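Local structure of alpha,alpha-trehalose-phosphate synthase (UDP-forming) (Burkholderia multivorans, 5UOF) at residues 288-293 against 299-304; 362-367 against 421-426. The protein is a glycosyltransferase of family 20, an enzyme of the GT-B clan, whose members are built from two Rossmann-like domains. All coordinates share one frame; numbering follows the deposited sequence. Where two conformers were deposited one is given.

Interaction 1: residues 288-293 against 299-304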
ATOM      1  N   GLU A 288     -16.894  -7.553 -19.736  1.00 13.13           N
ATOM      2  CA  GLU A 288     -16.570  -8.523 -20.774  1.00 11.85           C
ATOM      3  C   GLU A 288     -16.706  -9.947 -20.251  1.00 13.02           C
ATOM      4  O   GLU A 288     -17.311 -10.803 -20.900  1.00 13.32           O
ATOM      5  CB  GLU A 288     -15.144  -8.280 -21.269  1.00 13.64           C
ATOM      6  CG  GLU A 288     -14.652  -9.311 -22.270  1.00 17.41           C
ATOM      7  CD  GLU A 288     -13.150  -9.235 -22.498  1.00 22.40           C
ATOM      8  OE1 GLU A 288     -12.454  -8.508 -21.745  1.00 18.84           O
ATOM      9  OE2 GLU A 288     -12.671  -9.907 -23.437  1.00 27.47           O
ATOM     10  N   ARG A 289     -16.147 -10.205 -19.066  1.00 12.26           N
ATOM     11  CA  ARG A 289     -16.195 -11.537 -18.475  1.00 16.04           C
ATOM     12  C   ARG A 289     -17.631 -11.956 -18.206  1.00 15.43           C
ATOM     13  O   ARG A 289     -17.998 -13.110 -18.429  1.00 15.66           O
ATOM     14  CB  ARG A 289     -15.372 -11.560 -17.186  1.00 16.86           C
ATOM     15  CG  ARG A 289     -15.231 -12.922 -16.550  1.00 26.16           C
ATOM     16  CD  ARG A 289     -14.079 -12.945 -15.532  1.00 29.70           C
ATOM     17  NE  ARG A 289     -12.771 -12.740 -16.154  1.00 32.60           N
ATOM     18  CZ  ARG A 289     -11.607 -12.911 -15.529  1.00 30.63           C
ATOM     19  NH1 ARG A 289     -11.578 -13.285 -14.256  1.00 21.46           N
ATOM     20  NH2 ARG A 289     -10.467 -12.706 -16.171  1.00 29.84           N
ATOM     21  N   MET A 290     -18.472 -11.028 -17.747  1.00 12.49           N
ATOM     22  CA  MET A 290     -19.870 -11.381 -17.536  0.53 12.70           C
ATOM     23  C   MET A 290     -20.535 -11.794 -18.846  1.00 14.09           C
ATOM     24  O   MET A 290     -21.271 -12.782 -18.891  1.00 13.50           O
ATOM     25  CB  MET A 290     -20.615 -10.214 -16.893  0.53 13.15           C
ATOM     26  CG  MET A 290     -21.959 -10.625 -16.325  0.53 15.14           C
ATOM     27  SD  MET A 290     -23.148  -9.294 -16.495  0.53 15.63           S
ATOM     28  CE  MET A 290     -23.403  -9.291 -18.270  0.53 11.17           C
ATOM     29  N   LEU A 291     -20.280 -11.051 -19.927  1.00 14.96           N
ATOM     30  CA  LEU A 291     -20.892 -11.385 -21.210  1.00 14.58           C
ATOM     31  C   LEU A 291     -20.404 -12.727 -21.733  1.00 16.99           C
ATOM     32  O   LEU A 291     -21.153 -13.436 -22.419  1.00 18.27           O
ATOM     33  CB  LEU A 291     -20.597 -10.293 -22.236  1.00 14.23           C
ATOM     34  CG  LEU A 291     -21.214  -8.923 -21.963  1.00 15.17           C
ATOM     35  CD1 LEU A 291     -20.706  -7.956 -23.013  1.00 17.93           C
ATOM     36  CD2 LEU A 291     -22.749  -9.002 -21.984  1.00 11.77           C
ATOM     37  N   ALA A 292     -19.148 -13.079 -21.443  1.00 14.56           N
ATOM     38  CA  ALA A 292     -18.628 -14.388 -21.833  1.00 14.60           C
ATOM     39  C   ALA A 292     -19.233 -15.497 -20.980  1.00 20.76           C
ATOM     40  O   ALA A 292     -19.561 -16.574 -21.493  1.00 20.71           O
ATOM     41  CB  ALA A 292     -17.105 -14.391 -21.712  1.00 14.75           C
ATOM     42  N   ASN A 293     -19.391 -15.246 -19.675  1.00 19.50           N
ATOM     43  CA  ASN A 293     -19.885 -16.271 -18.754  1.00 19.71           C
ATOM     44  C   ASN A 293     -21.384 -16.490 -18.892  1.00 23.50           C
ATOM     45  O   ASN A 293     -21.870 -17.603 -18.663  1.00 21.87           O
ATOM     46  CB  ASN A 293     -19.580 -15.885 -17.305  1.00 22.83           C
ATOM     47  CG  ASN A 293     -18.104 -15.898 -16.986  1.00 27.44           C
ATOM     48  OD1 ASN A 293     -17.305 -16.525 -17.686  1.00 28.15           O
ATOM     49  ND2 ASN A 293     -17.733 -15.216 -15.905  1.00 28.80           N
ATOM     50  N   GLY A 299     -26.395  -8.668 -26.252  1.00 14.75           N
ATOM     51  CA  GLY A 299     -27.483  -8.001 -26.935  1.00 18.69           C
ATOM     52  C   GLY A 299     -28.641  -7.586 -26.051  1.00 15.68           C
ATOM     53  O   GLY A 299     -29.639  -7.066 -26.569  1.00 16.58           O
ATOM     54  N   ARG A 300     -28.553  -7.813 -24.742  1.00 13.97           N
ATOM     55  CA  ARG A 300     -29.639  -7.517 -23.826  1.00 12.50           C
ATOM     56  C   ARG A 300     -29.244  -6.535 -22.735  1.00 14.30           C
ATOM     57  O   ARG A 300     -30.078  -6.206 -21.888  1.00 15.11           O
ATOM     58  CB  ARG A 300     -30.166  -8.808 -23.190  1.00 18.32           C
ATOM     59  CG  ARG A 300     -30.722  -9.792 -24.223  1.00 21.93           C
ATOM     60  CD  ARG A 300     -31.505 -10.908 -23.557  1.00 38.60           C
ATOM     61  NE  ARG A 300     -32.843 -10.478 -23.157  1.00 56.91           N
ATOM     62  CZ  ARG A 300     -33.955 -10.790 -23.816  1.00 66.45           C
ATOM     63  NH1 ARG A 300     -35.131 -10.353 -23.382  1.00 66.58           N
ATOM     64  NH2 ARG A 300     -33.894 -11.546 -24.906  1.00 68.69           N
ATOM     65  N   VAL A 301     -27.993  -6.083 -22.720  1.00 11.98           N
ATOM     66  CA  VAL A 301     -27.514  -5.109 -21.745  1.00 12.75           C
ATOM     67  C   VAL A 301     -26.394  -4.323 -22.406  1.00 13.57           C
ATOM     68  O   VAL A 301     -25.677  -4.839 -23.267  1.00 13.76           O
ATOM     69  CB  VAL A 301     -27.036  -5.797 -20.438  1.00 13.24           C
ATOM     70  CG1 VAL A 301     -25.921  -6.793 -20.730  1.00 13.29           C
ATOM     71  CG2 VAL A 301     -26.573  -4.777 -19.405  1.00 13.21           C
ATOM     72  N   SER A 302     -26.253  -3.063 -22.013  1.00 12.91           N
ATOM     73  CA  SER A 302     -25.147  -2.231 -22.460  1.00 12.64           C
ATOM     74  C   SER A 302     -24.544  -1.500 -21.275  1.00 13.48           C
ATOM     75  O   SER A 302     -25.245  -1.105 -20.341  1.00 14.17           O
ATOM     76  CB  SER A 302     -25.586  -1.188 -23.497  1.00 16.82           C
ATOM     77  OG  SER A 302     -25.978  -1.811 -24.707  1.00 18.59           O
ATOM     78  N   LEU A 303     -23.239  -1.304 -21.339  1.00 10.06           N
ATOM     79  CA  LEU A 303     -22.526  -0.511 -20.354  1.00  9.33           C
ATOM     80  C   LEU A 303     -22.275   0.870 -20.944  1.00  9.45           C
ATOM     81  O   LEU A 303     -21.728   0.985 -22.040  1.00 13.07           O
ATOM     82  CB  LEU A 303     -21.203  -1.186 -19.968  1.00  9.43           C
ATOM     83  CG  LEU A 303     -20.203  -0.320 -19.186  1.00 11.82           C
ATOM     84  CD1 LEU A 303     -20.776   0.079 -17.831  1.00 10.44           C
ATOM     85  CD2 LEU A 303     -18.883  -1.102 -19.012  1.00 11.28           C
ATOM     86  N   VAL A 304     -22.707   1.913 -20.235  1.00  9.84           N
ATOM     87  CA  VAL A 304     -22.385   3.288 -20.589  1.00 10.82           C
ATOM     88  C   VAL A 304     -21.367   3.781 -19.572  1.00 13.57           C
ATOM     89  O   VAL A 304     -21.673   3.878 -18.379  1.00 12.51           O
ATOM     90  CB  VAL A 304     -23.638   4.179 -20.605  1.00  9.59           C
ATOM     91  CG1 VAL A 304     -23.249   5.655 -20.736  1.00 11.92           C
ATOM     92  CG2 VAL A 304     -24.528   3.802 -21.765  1.00 12.94           C
TER
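Leu291 of helix 280-293 meets Val301, the first residue of strand 301-306. The two elements belong to a beta-alpha-beta unit, strand 266-271, helix 280-293, strand 301-306, of the parallel sheet. The Leu291 side chain closes on the strand step by step. CB is 6.5 Å from Val301 CG1. CG shortens this to 5.3 Å. The branch then divides: CD2 meets Val301 CG1 at 4.1 Å, whereas CD1 stays 5.8 Å from that methyl. Leu291 CG is anti to the carbonyl carbon (chi1 -66°), which carries the branch off the helix toward the strand. Val301 answers with one methyl. Its CG1 sits between the backbone N and the carbonyl carbon (chi1 59°), a crowded position for a valine, and is the branch that faces Leu291. The two side chains meet at a slant. Met290 adds its terminal methyl, with CE 4.3 Å from Val301 CG1. This sulfur-bearing chain was modelled in two conformers, so that touch is provisional. Trp297 and Trp340, from loops, and Phe335 of helix 314-335 also touch the leucine. Backbone hydrogen bonds of Arg300 and Ser302 with Lys266, and of Ser302 with Val268, join 299-304 to strand 266-271. Leu291 O is bonded to the side chain of Gln298. No hydrogen bond crosses between 288-293 and 299-304. The contact buries 80 Å² in all, and its chemistry is methyl on methyl. It therefore depends on shape and on exclusion of water, with no directional bond to fix the helix on the strand.

Interaction 2: residues 362-367 against 421-426; sequences SQVGYV and DALERA. With NA (sodium ion), chain C; EDO (1,2-ethanediol), chain E.
In the Rossmann-like domain with the six-stranded parallel sheet, Val364 and Tyr366 of strand 364-367 lie under Leu423 and Ala426 of helix 416-428. The short strand and helix segments run nearly antiparallel, at 161°, with axes 9.6 Å apart. Leu423 grips the tyrosine with both methyls. CD2 stands over the ring centre, 3.8 Å from the centroid and 7° off the normal, a CH-pi contact. CD1 reaches the phenol end, 3.8 Å from Tyr366 CZ. The two side chains cross at about a right angle. Tyr366 CG is anti to the backbone N (chi1 -173°), which extends the ring along the helix side. Its OH is hydrogen-bonded to Arg283 O on helix 280-293. Val364 fills the next place, with CG2 3.8 Å from Ala426 CB. The close approach, with Val364 CA and Ala426 CA 6.5 Å apart, is consistent with the small alanine side chain. One water ties the two backbones by donating to Gln363 O at 2.8 Å and to Ala426 O at 2.9 Å. Just past the end of helix 352-361, two residues before the strand, Ser362 O binds the sodium ion at 2.3 Å. Arg360 O, Gln385 OE1 and two waters complete its ligands. Asp421 forms a salt bridge to Arg109 of the second subunit. The helix is thus joined to the strand by apolar side chains, with one water bridging two carbonyl oxygens and no direct hydrogen bond between the segments.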
ATOM      1  N   SER A 362     -31.348   3.584 -15.455  1.00 11.69           N
ATOM      2  CA  SER A 362     -30.516   2.392 -15.479  1.00 15.11           C
ATOM      3  C   SER A 362     -30.976   1.352 -14.456  1.00 15.95           C
ATOM      4  O   SER A 362     -31.710   1.636 -13.510  1.00 15.03           O
ATOM      5  CB  SER A 362     -29.070   2.766 -15.200  1.00 15.41           C
ATOM      6  OG  SER A 362     -28.925   3.052 -13.825  1.00 14.51           O
ATOM      7  N   GLN A 363     -30.506   0.122 -14.653  1.00 10.73           N
ATOM      8  CA  GLN A 363     -30.776  -0.967 -13.728  1.00 12.81           C
ATOM      9  C   GLN A 363     -29.615  -1.270 -12.790  1.00 11.64           C
ATOM     10  O   GLN A 363     -29.833  -1.897 -11.747  1.00 10.82           O
ATOM     11  CB  GLN A 363     -31.120  -2.236 -14.512  1.00 15.92           C
ATOM     12  CG  GLN A 363     -32.522  -2.216 -15.123  1.00 18.08           C
ATOM     13  CD  GLN A 363     -32.638  -1.327 -16.348  1.00 19.04           C
ATOM     14  OE1 GLN A 363     -31.691  -1.161 -17.123  1.00 13.82           O
ATOM     15  NE2 GLN A 363     -33.815  -0.745 -16.527  1.00 21.84           N
ATOM     16  N   VAL A 364     -28.394  -0.874 -13.150  1.00  9.42           N
ATOM     17  CA  VAL A 364     -27.198  -1.159 -12.355  1.00  9.77           C
ATOM     18  C   VAL A 364     -26.347   0.101 -12.348  1.00 11.22           C
ATOM     19  O   VAL A 364     -26.146   0.730 -13.388  1.00 10.93           O
ATOM     20  CB  VAL A 364     -26.386  -2.346 -12.907  1.00 15.28           C
ATOM     21  CG1 VAL A 364     -25.185  -2.653 -11.985  1.00  8.83           C
ATOM     22  CG2 VAL A 364     -27.270  -3.586 -13.051  1.00 11.34           C
ATOM     23  N   GLY A 365     -25.862   0.475 -11.155  1.00  9.80           N
ATOM     24  CA  GLY A 365     -24.819   1.466 -11.021  1.00  7.62           C
ATOM     25  C   GLY A 365     -23.531   0.733 -10.701  1.00 13.62           C
ATOM     26  O   GLY A 365     -23.457  -0.024  -9.733  1.00 12.47           O
ATOM     27  N   TYR A 366     -22.515   0.969 -11.517  1.00 12.12           N
ATOM     28  CA  TYR A 366     -21.295   0.162 -11.513  1.00 10.43           C
ATOM     29  C   TYR A 366     -20.164   1.074 -11.049  1.00  9.55           C
ATOM     30  O   TYR A 366     -19.578   1.818 -11.840  1.00 12.21           O
ATOM     31  CB  TYR A 366     -21.079  -0.386 -12.906  1.00  8.59           C
ATOM     32  CG  TYR A 366     -19.970  -1.390 -13.119  1.00  9.02           C
ATOM     33  CD1 TYR A 366     -19.410  -2.100 -12.075  1.00 11.82           C
ATOM     34  CD2 TYR A 366     -19.524  -1.644 -14.410  1.00  9.35           C
ATOM     35  CE1 TYR A 366     -18.391  -3.045 -12.325  1.00 11.33           C
ATOM     36  CE2 TYR A 366     -18.539  -2.570 -14.667  1.00 10.40           C
ATOM     37  CZ  TYR A 366     -17.968  -3.259 -13.630  1.00 12.11           C
ATOM     38  OH  TYR A 366     -16.969  -4.156 -13.921  1.00 13.37           O
ATOM     39  N   VAL A 367     -19.887   1.035  -9.743  1.00  8.71           N
ATOM     40  CA  VAL A 367     -19.012   2.015  -9.097  1.00  8.78           C
ATOM     41  C   VAL A 367     -17.934   1.287  -8.303  1.00  9.47           C
ATOM     42  O   VAL A 367     -18.051   1.109  -7.086  1.00 10.57           O
ATOM     43  CB  VAL A 367     -19.838   2.949  -8.191  1.00 12.63           C
ATOM     44  CG1 VAL A 367     -18.980   4.086  -7.658  1.00 13.87           C
ATOM     45  CG2 VAL A 367     -21.049   3.487  -8.943  1.00 12.20           C
ATOM     46  N   ASP A 421     -19.625 -11.670 -11.621  1.00 11.81           N
ATOM     47  CA  ASP A 421     -20.745 -12.345 -10.971  1.00 13.39           C
ATOM     48  C   ASP A 421     -21.701 -11.333 -10.347  1.00 11.91           C
ATOM     49  O   ASP A 421     -22.921 -11.533 -10.357  1.00 13.02           O
ATOM     50  CB  ASP A 421     -20.242 -13.311  -9.894  1.00 14.80           C
ATOM     51  CG  ASP A 421     -19.487 -14.510 -10.462  1.00 22.86           C
ATOM     52  OD1 ASP A 421     -19.579 -14.797 -11.680  1.00 18.87           O
ATOM     53  OD2 ASP A 421     -18.801 -15.179  -9.663  1.00 19.32           O
ATOM     54  N   ALA A 422     -21.163 -10.251  -9.774  1.00 14.20           N
ATOM     55  CA  ALA A 422     -22.017  -9.240  -9.151  1.00 12.41           C
ATOM     56  C   ALA A 422     -22.845  -8.497 -10.190  1.00 13.07           C
ATOM     57  O   ALA A 422     -24.022  -8.199  -9.958  1.00 11.15           O
ATOM     58  CB  ALA A 422     -21.170  -8.256  -8.345  1.00 10.50           C
ATOM     59  N   LEU A 423     -22.254  -8.203 -11.348  1.00 11.04           N
ATOM     60  CA  LEU A 423     -23.025  -7.606 -12.434  1.00 10.54           C
ATOM     61  C   LEU A 423     -24.171  -8.516 -12.860  1.00 11.16           C
ATOM     62  O   LEU A 423     -25.310  -8.062 -13.039  1.00 11.68           O
ATOM     63  CB  LEU A 423     -22.117  -7.315 -13.624  1.00 10.12           C
ATOM     64  CG  LEU A 423     -21.104  -6.160 -13.470  1.00  9.91           C
ATOM     65  CD1 LEU A 423     -20.140  -6.193 -14.638  1.00 11.56           C
ATOM     66  CD2 LEU A 423     -21.802  -4.801 -13.394  1.00 12.59           C
ATOM     67  N   GLU A 424     -23.883  -9.814 -13.046  1.00 10.54           N
ATOM     68  CA  GLU A 424     -24.936 -10.740 -13.451  1.00 14.27           C
ATOM     69  C   GLU A 424     -26.026 -10.821 -12.390  1.00 14.57           C
ATOM     70  O   GLU A 424     -27.221 -10.806 -12.711  1.00 13.75           O
ATOM     71  CB  GLU A 424     -24.344 -12.123 -13.722  1.00 13.43           C
ATOM     72  CG  GLU A 424     -25.379 -13.116 -14.245  1.00 21.68           C
ATOM     73  CD  GLU A 424     -24.789 -14.495 -14.492  1.00 35.36           C
ATOM     74  OE1 GLU A 424     -23.562 -14.665 -14.312  1.00 35.93           O
ATOM     75  OE2 GLU A 424     -25.558 -15.408 -14.864  1.00 35.76           O
ATOM     76  N   ARG A 425     -25.629 -10.882 -11.117  1.00 10.54           N
ATOM     77  CA  ARG A 425     -26.602 -10.938 -10.037  1.00 10.29           C
ATOM     78  C   ARG A 425     -27.433  -9.663  -9.989  1.00 13.72           C
ATOM     79  O   ARG A 425     -28.659  -9.709  -9.823  1.00 13.26           O
ATOM     80  CB  ARG A 425     -25.892 -11.149  -8.705  1.00 13.21           C
ATOM     81  CG  ARG A 425     -26.849 -11.180  -7.546  1.00 13.55           C
ATOM     82  CD  ARG A 425     -26.202 -11.641  -6.261  1.00 17.01           C
ATOM     83  NE  ARG A 425     -27.151 -11.541  -5.159  1.00 16.68           N
ATOM     84  CZ  ARG A 425     -26.816 -11.612  -3.881  1.00 20.81           C
ATOM     85  NH1 ARG A 425     -25.538 -11.801  -3.530  1.00 19.71           N
ATOM     86  NH2 ARG A 425     -27.766 -11.492  -2.962  1.00 19.45           N
ATOM     87  N   ALA A 426     -26.775  -8.515 -10.145  1.00 11.96           N
ATOM     88  CA  ALA A 426     -27.483  -7.235 -10.141  1.00 10.36           C
ATOM     89  C   ALA A 426     -28.522  -7.164 -11.259  1.00 15.91           C
ATOM     90  O   ALA A 426     -29.646  -6.686 -11.049  1.00 14.20           O
ATOM     91  CB  ALA A 426     -26.475  -6.097 -10.279  1.00 10.83           C
TER
HETATM   92 NA    NA C 501     -33.241   2.645 -12.126  1.00 14.93          NA
HETATM   93  C1  EDO E 503     -34.014   1.779 -20.627  1.00 50.88           C
HETATM   94  O1  EDO E 503     -33.385   1.171 -21.761  1.00 51.34           O
HETATM   95  C2  EDO E 503     -33.407   1.164 -19.374  1.00 45.14           C
HETATM   96  O2  EDO E 503     -33.423  -0.257 -19.528  1.00 40.44           O
HETATM   97  O   HOH W   1     -31.186  -4.299 -11.490  1.00 21.63           O
HETATM   98  O   HOH W   2     -35.336   3.277 -11.049  1.00 14.35           O
HETATM   99  O   HOH W   3     -34.257   0.323 -12.156  1.00 21.41           O

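Both interactions are buried and set helices against the same parallel sheet. Interaction 1 is local, within one beta-alpha-beta unit. Interaction 2 joins segments more than fifty residues apart and buries more surface, 209 against 80 Å². Their chemistry also differs. The first is aliphatic only, whereas the second adds an aromatic face, a bridging water and, at its edge, a sodium ion. Their centres are 10 Å apart and they touch. Leu303 CD1 packs 4.0 Å from Tyr366 CD2, across the strand 266-271 between their strands. In the conformer given, Met290 lies against Leu423 and Glu424, where helix 280-293 and helix 416-428 meet.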